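Local coordinates for protein activating signal cointegrator 1 complex subunit 2 (Homo sapiens, PDB 6YXQ) that binds K63-linked polyubiquitin and recruits ASCC3 and ALKBH3 to damaged DNA as part of the ASCC complex, and also takes part in rescuing stalled ribosomes, at residues Glu293-Ile298 / Gln314-Ser319; Leu337-Ser342 / Ser382-Ala387. All blocks are in the same frame, centred on the assembly; numbering follows the deposited sequence.

Contact 1: residues Glu293-Ile298 / Gln314-Ser319; sequences EMESAI and QRLSHS
Leu316 makes every direct contact to Glu293-Ile298, and it does so through one methyl, CD2. Among carbons, CD2 lies 4.1 Å from Met294 CB, at the base of that side chain, and touches the CG of Glu295. Ile298 meets the same methyl with the end of its longer branch, CD1 standing 4.0 Å from Leu316 CD2. The methyl also comes up against the backbone, 3.8 Å from Glu295 N. Leu316 CG, trans to its N (chi1 -176°), carries the branch out across the interface, and the Glu295 chain runs at about a right angle to it. Met294, present as selenomethionine, also packs on Leu253 of helix 243-266. The two segments belong to consecutive helices, 279-300 and 306-340, that form an antiparallel helical hairpin in the N-terminal, largely helical part of the protein, the part here bound to ASCC3; their local axes approach to 11.0 Å at 161°, a spacing that Leu316 bridges. Among polar groups, Glu295 OE1 is held mainly by a salt bridge to Arg366. A water that donates to it at 3.1 Å also donates, weakly, to Ser317 OG, a tenuous water link across the hairpin. Within the second helix itself, Arg315 O takes both Ser319 OG and Ser319 N from opposite faces of its carbonyl plane, the hydroxyl standing 36° out of it. ASCC3 docks on the same helix: Phe183 N of that chain bonds to Gln314 OE1, and Asp181 N of that chain to His318 ND1.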
ATOM      1  N   GLU B 293     -28.802  -3.857 -16.308  1.00 88.35           N
ATOM      2  CA  GLU B 293     -29.627  -4.448 -15.259  1.00 87.45           C
ATOM      3  C   GLU B 293     -29.350  -3.797 -13.909  1.00 87.82           C
ATOM      4  O   GLU B 293     -30.283  -3.465 -13.166  1.00100.03           O
ATOM      5  CB  GLU B 293     -29.394  -5.961 -15.200  1.00 93.31           C
ATOM      6  CG  GLU B 293     -30.236  -6.696 -14.174  1.00101.30           C
ATOM      7  CD  GLU B 293     -31.723  -6.587 -14.452  1.00126.00           C
ATOM      8  OE1 GLU B 293     -32.113  -6.642 -15.640  1.00126.32           O
ATOM      9  OE2 GLU B 293     -32.498  -6.439 -13.481  1.00135.74           O
HETATM   10  N   MSE B 294     -28.079  -3.588 -13.584  1.00 75.19           N
HETATM   11  CA  MSE B 294     -27.695  -2.991 -12.312  1.00 79.87           C
HETATM   12  C   MSE B 294     -28.104  -1.526 -12.227  1.00 79.44           C
HETATM   13  O   MSE B 294     -28.526  -1.049 -11.171  1.00 68.94           O
HETATM   14  CB  MSE B 294     -26.190  -3.116 -12.096  1.00 71.73           C
HETATM   15  CG  MSE B 294     -25.601  -4.484 -12.379  1.00 87.36           C
HETATM   16 SE   MSE B 294     -23.958  -4.624 -11.350  1.00115.22          SE
HETATM   17  CE  MSE B 294     -22.656  -5.188 -12.613  1.00101.05           C
ATOM     18  N   GLU B 295     -27.970  -0.812 -13.346  1.00 77.39           N
ATOM     19  CA  GLU B 295     -28.491   0.550 -13.417  1.00 77.82           C
ATOM     20  C   GLU B 295     -29.972   0.585 -13.065  1.00 86.67           C
ATOM     21  O   GLU B 295     -30.398   1.338 -12.175  1.00 93.89           O
ATOM     22  CB  GLU B 295     -28.261   1.125 -14.813  1.00 78.57           C
ATOM     23  CG  GLU B 295     -27.097   2.093 -14.919  1.00 90.38           C
ATOM     24  CD  GLU B 295     -27.146   2.900 -16.204  1.00104.59           C
ATOM     25  OE1 GLU B 295     -26.190   3.661 -16.473  1.00104.38           O
ATOM     26  OE2 GLU B 295     -28.147   2.774 -16.945  1.00103.73           O
ATOM     27  N   SER B 296     -30.776  -0.237 -13.752  1.00 77.35           N
ATOM     28  CA  SER B 296     -32.216  -0.216 -13.513  1.00 75.77           C
ATOM     29  C   SER B 296     -32.547  -0.627 -12.086  1.00 81.48           C
ATOM     30  O   SER B 296     -33.445  -0.051 -11.461  1.00 91.54           O
ATOM     31  CB  SER B 296     -32.942  -1.122 -14.506  1.00 72.84           C
ATOM     32  OG  SER B 296     -34.336  -1.137 -14.227  1.00 85.32           O
ATOM     33  N   ALA B 297     -31.830  -1.615 -11.549  1.00 77.22           N
ATOM     34  CA  ALA B 297     -32.129  -2.080 -10.200  1.00 82.77           C
ATOM     35  C   ALA B 297     -31.817  -1.011  -9.163  1.00 78.62           C
ATOM     36  O   ALA B 297     -32.619  -0.777  -8.244  1.00 89.13           O
ATOM     37  CB  ALA B 297     -31.351  -3.357  -9.904  1.00 93.97           C
ATOM     38  N   ILE B 298     -30.657  -0.358  -9.287  1.00 75.23           N
ATOM     39  CA  ILE B 298     -30.294   0.709  -8.360  1.00 84.38           C
ATOM     40  C   ILE B 298     -31.324   1.829  -8.420  1.00 98.50           C
ATOM     41  O   ILE B 298     -31.799   2.327  -7.386  1.00108.43           O
ATOM     42  CB  ILE B 298     -28.877   1.224  -8.671  1.00 79.27           C
ATOM     43  CG1 ILE B 298     -27.828   0.202  -8.239  1.00 64.49           C
ATOM     44  CG2 ILE B 298     -28.623   2.539  -7.981  1.00 82.05           C
ATOM     45  CD1 ILE B 298     -26.417   0.693  -8.396  1.00 55.80           C
ATOM     46  N   GLN B 314     -22.907   6.028  -7.507  1.00 74.61           N
ATOM     47  CA  GLN B 314     -21.602   6.651  -7.714  1.00 75.99           C
ATOM     48  C   GLN B 314     -20.556   5.610  -8.082  1.00 71.67           C
ATOM     49  O   GLN B 314     -19.787   5.789  -9.036  1.00 75.88           O
ATOM     50  CB  GLN B 314     -21.172   7.415  -6.460  1.00 74.77           C
ATOM     51  CG  GLN B 314     -22.022   8.629  -6.159  1.00 83.23           C
ATOM     52  CD  GLN B 314     -21.811   9.739  -7.161  1.00 80.65           C
ATOM     53  OE1 GLN B 314     -20.674  10.085  -7.494  1.00 81.38           O
ATOM     54  NE2 GLN B 314     -22.909  10.297  -7.657  1.00 76.51           N
ATOM     55  N   ARG B 315     -20.528   4.502  -7.337  1.00 63.76           N
ATOM     56  CA  ARG B 315     -19.547   3.450  -7.590  1.00 67.93           C
ATOM     57  C   ARG B 315     -19.761   2.796  -8.948  1.00 78.01           C
ATOM     58  O   ARG B 315     -18.794   2.501  -9.656  1.00 82.82           O
ATOM     59  CB  ARG B 315     -19.604   2.403  -6.477  1.00 65.33           C
ATOM     60  CG  ARG B 315     -19.305   2.983  -5.111  1.00 66.52           C
ATOM     61  CD  ARG B 315     -19.235   1.930  -4.015  1.00 66.69           C
ATOM     62  NE  ARG B 315     -18.974   2.564  -2.726  1.00 66.02           N
ATOM     63  CZ  ARG B 315     -17.766   2.925  -2.314  1.00 79.00           C
ATOM     64  NH1 ARG B 315     -16.710   2.692  -3.086  1.00 70.59           N
ATOM     65  NH2 ARG B 315     -17.611   3.515  -1.134  1.00 83.71           N
ATOM     66  N   LEU B 316     -21.017   2.558  -9.332  1.00 63.97           N
ATOM     67  CA  LEU B 316     -21.297   1.945 -10.626  1.00 62.99           C
ATOM     68  C   LEU B 316     -20.847   2.841 -11.772  1.00 75.51           C
ATOM     69  O   LEU B 316     -20.236   2.365 -12.738  1.00 90.84           O
ATOM     70  CB  LEU B 316     -22.788   1.632 -10.746  1.00 67.92           C
ATOM     71  CG  LEU B 316     -23.210   0.907 -12.024  1.00 69.48           C
ATOM     72  CD1 LEU B 316     -22.435  -0.397 -12.166  1.00 64.32           C
ATOM     73  CD2 LEU B 316     -24.718   0.663 -12.061  1.00 68.88           C
ATOM     74  N   SER B 317     -21.141   4.141 -11.689  1.00 75.38           N
ATOM     75  CA  SER B 317     -20.702   5.055 -12.741  1.00 74.62           C
ATOM     76  C   SER B 317     -19.181   5.147 -12.790  1.00 78.66           C
ATOM     77  O   SER B 317     -18.584   5.163 -13.878  1.00 89.25           O
ATOM     78  CB  SER B 317     -21.330   6.428 -12.530  1.00 71.31           C
ATOM     79  OG  SER B 317     -22.687   6.293 -12.151  1.00 75.75           O
ATOM     80  N   HIS B 318     -18.538   5.191 -11.621  1.00 66.33           N
ATOM     81  CA  HIS B 318     -17.083   5.143 -11.568  1.00 58.89           C
ATOM     82  C   HIS B 318     -16.548   3.881 -12.241  1.00 67.34           C
ATOM     83  O   HIS B 318     -15.565   3.936 -12.993  1.00 75.23           O
ATOM     84  CB  HIS B 318     -16.633   5.235 -10.110  1.00 52.00           C
ATOM     85  CG  HIS B 318     -15.175   4.990  -9.899  1.00 57.43           C
ATOM     86  ND1 HIS B 318     -14.236   5.997  -9.940  1.00 66.72           N
ATOM     87  CD2 HIS B 318     -14.495   3.851  -9.621  1.00 63.42           C
ATOM     88  CE1 HIS B 318     -13.038   5.489  -9.707  1.00 74.74           C
ATOM     89  NE2 HIS B 318     -13.168   4.188  -9.512  1.00 68.06           N
ATOM     90  N   SER B 319     -17.195   2.737 -12.003  1.00 66.01           N
ATOM     91  CA  SER B 319     -16.714   1.484 -12.580  1.00 73.21           C
ATOM     92  C   SER B 319     -16.867   1.485 -14.091  1.00 69.96           C
ATOM     93  O   SER B 319     -15.990   0.992 -14.809  1.00 75.00           O
ATOM     94  CB  SER B 319     -17.453   0.287 -11.974  1.00 58.56           C
ATOM     95  OG  SER B 319     -17.677   0.462 -10.589  1.00 71.12           O
TER
HETATM   96  O   HOH W   1     -24.416   3.887 -13.886  1.00 73.56           O

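Contact 2: residues Leu337-Ser342 / Ser382-Ala387; sequences LPILES and SLLQQA
Ile339 divides its two branches between Leu384 and Ala387. Its CD1 meets Leu384 CD2 at 3.5 Å, the two side chains crossing at about a right angle, while its CG2 rests on Ala387 CB at 3.4 Å. A chi1 of -76° directs the two branches of Ile339: CG2 stands trans to the backbone N and the longer branch, CG1, lies beside that N. Leu384 starts off to one side of the facing helix, and its end turns inward to join the contact. Here the last turn of the long helix 306-340 packs against the last turn of helix 377-387 within an all-helical bundle, with Ile339 and Ala387 the residues whose CA atoms come nearest, 7.1 Å apart. Pro338, lacking an N-H for the preceding turn, kinks the first helix just before Ile339, and Glu341 is where the chain leaves helical geometry. Further out, Ile347 touches both Ile339 and Ala387, and helix 348-359 covers the pair, with Phe350 and Ile351 against Ile339 and Phe354 against Leu384. Leu336, earlier on the long helix, packs on Leu383 and Leu384.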
ATOM      1  N   LEU B 337      -0.826   3.989 -30.566  1.00 73.28           N
ATOM      2  CA  LEU B 337       0.543   4.394 -30.260  1.00 64.70           C
ATOM      3  C   LEU B 337       1.556   3.786 -31.221  1.00 64.85           C
ATOM      4  O   LEU B 337       2.433   4.526 -31.701  1.00 69.34           O
ATOM      5  CB  LEU B 337       0.854   4.052 -28.800  1.00 68.29           C
ATOM      6  CG  LEU B 337       2.295   3.990 -28.290  1.00 68.02           C
ATOM      7  CD1 LEU B 337       3.083   5.243 -28.624  1.00 73.71           C
ATOM      8  CD2 LEU B 337       2.271   3.762 -26.795  1.00 53.33           C
ATOM      9  N   PRO B 338       1.508   2.488 -31.552  1.00 61.74           N
ATOM     10  CA  PRO B 338       2.472   1.952 -32.532  1.00 65.30           C
ATOM     11  C   PRO B 338       2.397   2.610 -33.896  1.00 73.69           C
ATOM     12  O   PRO B 338       3.408   2.658 -34.606  1.00 87.96           O
ATOM     13  CB  PRO B 338       2.096   0.468 -32.617  1.00 61.38           C
ATOM     14  CG  PRO B 338       1.438   0.177 -31.331  1.00 69.39           C
ATOM     15  CD  PRO B 338       0.690   1.413 -30.962  1.00 57.95           C
ATOM     16  N   ILE B 339       1.226   3.108 -34.287  1.00 76.48           N
ATOM     17  CA  ILE B 339       1.078   3.756 -35.587  1.00 76.92           C
ATOM     18  C   ILE B 339       1.711   5.144 -35.572  1.00 89.44           C
ATOM     19  O   ILE B 339       2.406   5.538 -36.517  1.00102.80           O
ATOM     20  CB  ILE B 339      -0.409   3.824 -35.967  1.00 73.60           C
ATOM     21  CG1 ILE B 339      -0.914   2.462 -36.427  1.00 81.40           C
ATOM     22  CG2 ILE B 339      -0.632   4.848 -37.033  1.00 71.10           C
ATOM     23  CD1 ILE B 339      -2.410   2.421 -36.599  1.00 63.39           C
ATOM     24  N   LEU B 340       1.463   5.912 -34.505  1.00 84.44           N
ATOM     25  CA  LEU B 340       2.001   7.267 -34.403  1.00 93.07           C
ATOM     26  C   LEU B 340       3.523   7.266 -34.416  1.00113.46           C
ATOM     27  O   LEU B 340       4.147   8.025 -35.166  1.00120.28           O
ATOM     28  CB  LEU B 340       1.478   7.937 -33.134  1.00 89.44           C
ATOM     29  CG  LEU B 340       1.813   9.411 -32.915  1.00 93.12           C
ATOM     30  CD1 LEU B 340       0.913  10.283 -33.775  1.00107.44           C
ATOM     31  CD2 LEU B 340       1.673   9.770 -31.445  1.00 78.93           C
ATOM     32  N   GLU B 341       4.134   6.435 -33.582  1.00116.34           N
ATOM     33  CA  GLU B 341       5.566   6.203 -33.646  1.00108.66           C
ATOM     34  C   GLU B 341       5.904   5.346 -34.867  1.00121.66           C
ATOM     35  O   GLU B 341       5.024   4.756 -35.503  1.00121.41           O
ATOM     36  CB  GLU B 341       6.039   5.504 -32.374  1.00 97.21           C
ATOM     37  CG  GLU B 341       5.879   6.321 -31.105  1.00105.71           C
ATOM     38  CD  GLU B 341       6.260   5.533 -29.864  1.00130.91           C
ATOM     39  OE1 GLU B 341       6.701   6.157 -28.876  1.00126.31           O
ATOM     40  OE2 GLU B 341       6.112   4.290 -29.877  1.00142.45           O
ATOM     41  N   SER B 342       7.191   5.309 -35.205  1.00150.16           N
ATOM     42  CA  SER B 342       7.766   4.252 -36.036  1.00165.87           C
ATOM     43  C   SER B 342       7.012   4.083 -37.354  1.00173.73           C
ATOM     44  O   SER B 342       6.634   2.980 -37.750  1.00164.49           O
ATOM     45  CB  SER B 342       7.798   2.938 -35.275  1.00169.82           C
ATOM     46  OG  SER B 342       6.472   2.449 -35.155  1.00172.07           O
ATOM     47  N   SER B 382      -9.963   8.123 -37.941  1.00 68.79           N
ATOM     48  CA  SER B 382      -9.226   9.049 -38.791  1.00 77.74           C
ATOM     49  C   SER B 382      -7.722   8.932 -38.583  1.00 77.20           C
ATOM     50  O   SER B 382      -6.959   9.222 -39.503  1.00 97.74           O
ATOM     51  CB  SER B 382      -9.687  10.486 -38.549  1.00 79.98           C
ATOM     52  OG  SER B 382      -9.802  10.748 -37.169  1.00 98.55           O
ATOM     53  N   LEU B 383      -7.270   8.506 -37.401  1.00 68.70           N
ATOM     54  CA  LEU B 383      -5.842   8.263 -37.208  1.00 62.50           C
ATOM     55  C   LEU B 383      -5.343   7.176 -38.151  1.00 76.47           C
ATOM     56  O   LEU B 383      -4.322   7.341 -38.834  1.00 86.00           O
ATOM     57  CB  LEU B 383      -5.561   7.871 -35.760  1.00 61.34           C
ATOM     58  CG  LEU B 383      -5.831   8.918 -34.692  1.00 58.90           C
ATOM     59  CD1 LEU B 383      -5.474   8.363 -33.326  1.00 64.92           C
ATOM     60  CD2 LEU B 383      -5.034  10.158 -34.997  1.00 67.20           C
ATOM     61  N   LEU B 384      -6.051   6.046 -38.192  1.00 78.00           N
ATOM     62  CA  LEU B 384      -5.697   4.989 -39.130  1.00 77.45           C
ATOM     63  C   LEU B 384      -5.772   5.486 -40.564  1.00 73.01           C
ATOM     64  O   LEU B 384      -4.899   5.177 -41.381  1.00 76.21           O
ATOM     65  CB  LEU B 384      -6.616   3.785 -38.938  1.00 63.71           C
ATOM     66  CG  LEU B 384      -7.037   3.477 -37.507  1.00 63.96           C
ATOM     67  CD1 LEU B 384      -8.220   2.553 -37.533  1.00 61.79           C
ATOM     68  CD2 LEU B 384      -5.897   2.859 -36.727  1.00 80.08           C
ATOM     69  N   GLN B 385      -6.815   6.251 -40.888  1.00 83.51           N
ATOM     70  CA  GLN B 385      -6.989   6.718 -42.261  1.00 79.90           C
ATOM     71  C   GLN B 385      -5.874   7.678 -42.666  1.00 83.28           C
ATOM     72  O   GLN B 385      -5.434   7.670 -43.820  1.00101.68           O
ATOM     73  CB  GLN B 385      -8.361   7.376 -42.423  1.00 80.41           C
ATOM     74  CG  GLN B 385      -9.536   6.396 -42.400  1.00 86.34           C
ATOM     75  CD  GLN B 385     -10.893   7.081 -42.528  1.00 91.50           C
ATOM     76  OE1 GLN B 385     -11.167   8.075 -41.852  1.00101.10           O
ATOM     77  NE2 GLN B 385     -11.749   6.545 -43.393  1.00 75.55           N
ATOM     78  N   GLN B 386      -5.407   8.510 -41.733  1.00 94.64           N
ATOM     79  CA  GLN B 386      -4.294   9.413 -42.006  1.00112.74           C
ATOM     80  C   GLN B 386      -2.996   8.640 -42.183  1.00122.93           C
ATOM     81  O   GLN B 386      -2.201   8.941 -43.080  1.00133.24           O
ATOM     82  CB  GLN B 386      -4.128  10.421 -40.866  1.00114.99           C
ATOM     83  CG  GLN B 386      -5.193  11.500 -40.749  1.00125.46           C
ATOM     84  CD  GLN B 386      -5.099  12.250 -39.421  1.00137.50           C
ATOM     85  OE1 GLN B 386      -4.077  12.195 -38.733  1.00136.52           O
ATOM     86  NE2 GLN B 386      -6.173  12.943 -39.053  1.00137.89           N
ATOM     87  N   ALA B 387      -2.765   7.645 -41.325  1.00110.56           N
ATOM     88  CA  ALA B 387      -1.491   6.943 -41.350  1.00104.44           C
ATOM     89  C   ALA B 387      -1.373   6.037 -42.568  1.00112.66           C
ATOM     90  O   ALA B 387      -0.307   5.959 -43.191  1.00130.80           O
ATOM     91  CB  ALA B 387      -1.323   6.145 -40.067  1.00 98.71           C
TER

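Helix 306-340 runs through both contacts: contact 1 uses a segment in its first half, contact 2 its C-terminal end, and their centres are 35 Å apart. The nearest atoms are about 22 Å apart, so the two do not touch. In sequence they follow in series, contact 1 closing a hairpin with the preceding helix before contact 2 brings back helix 377-387. The ASCC3 chain lies against the segments of contact 1, whereas no second chain touches those of contact 2; ubiquitin binding is a property of the CUE domain. Glu295 of contact 1 is tied to Arg366, on helix 365-374, which lies in the chain between the two segments of contact 2.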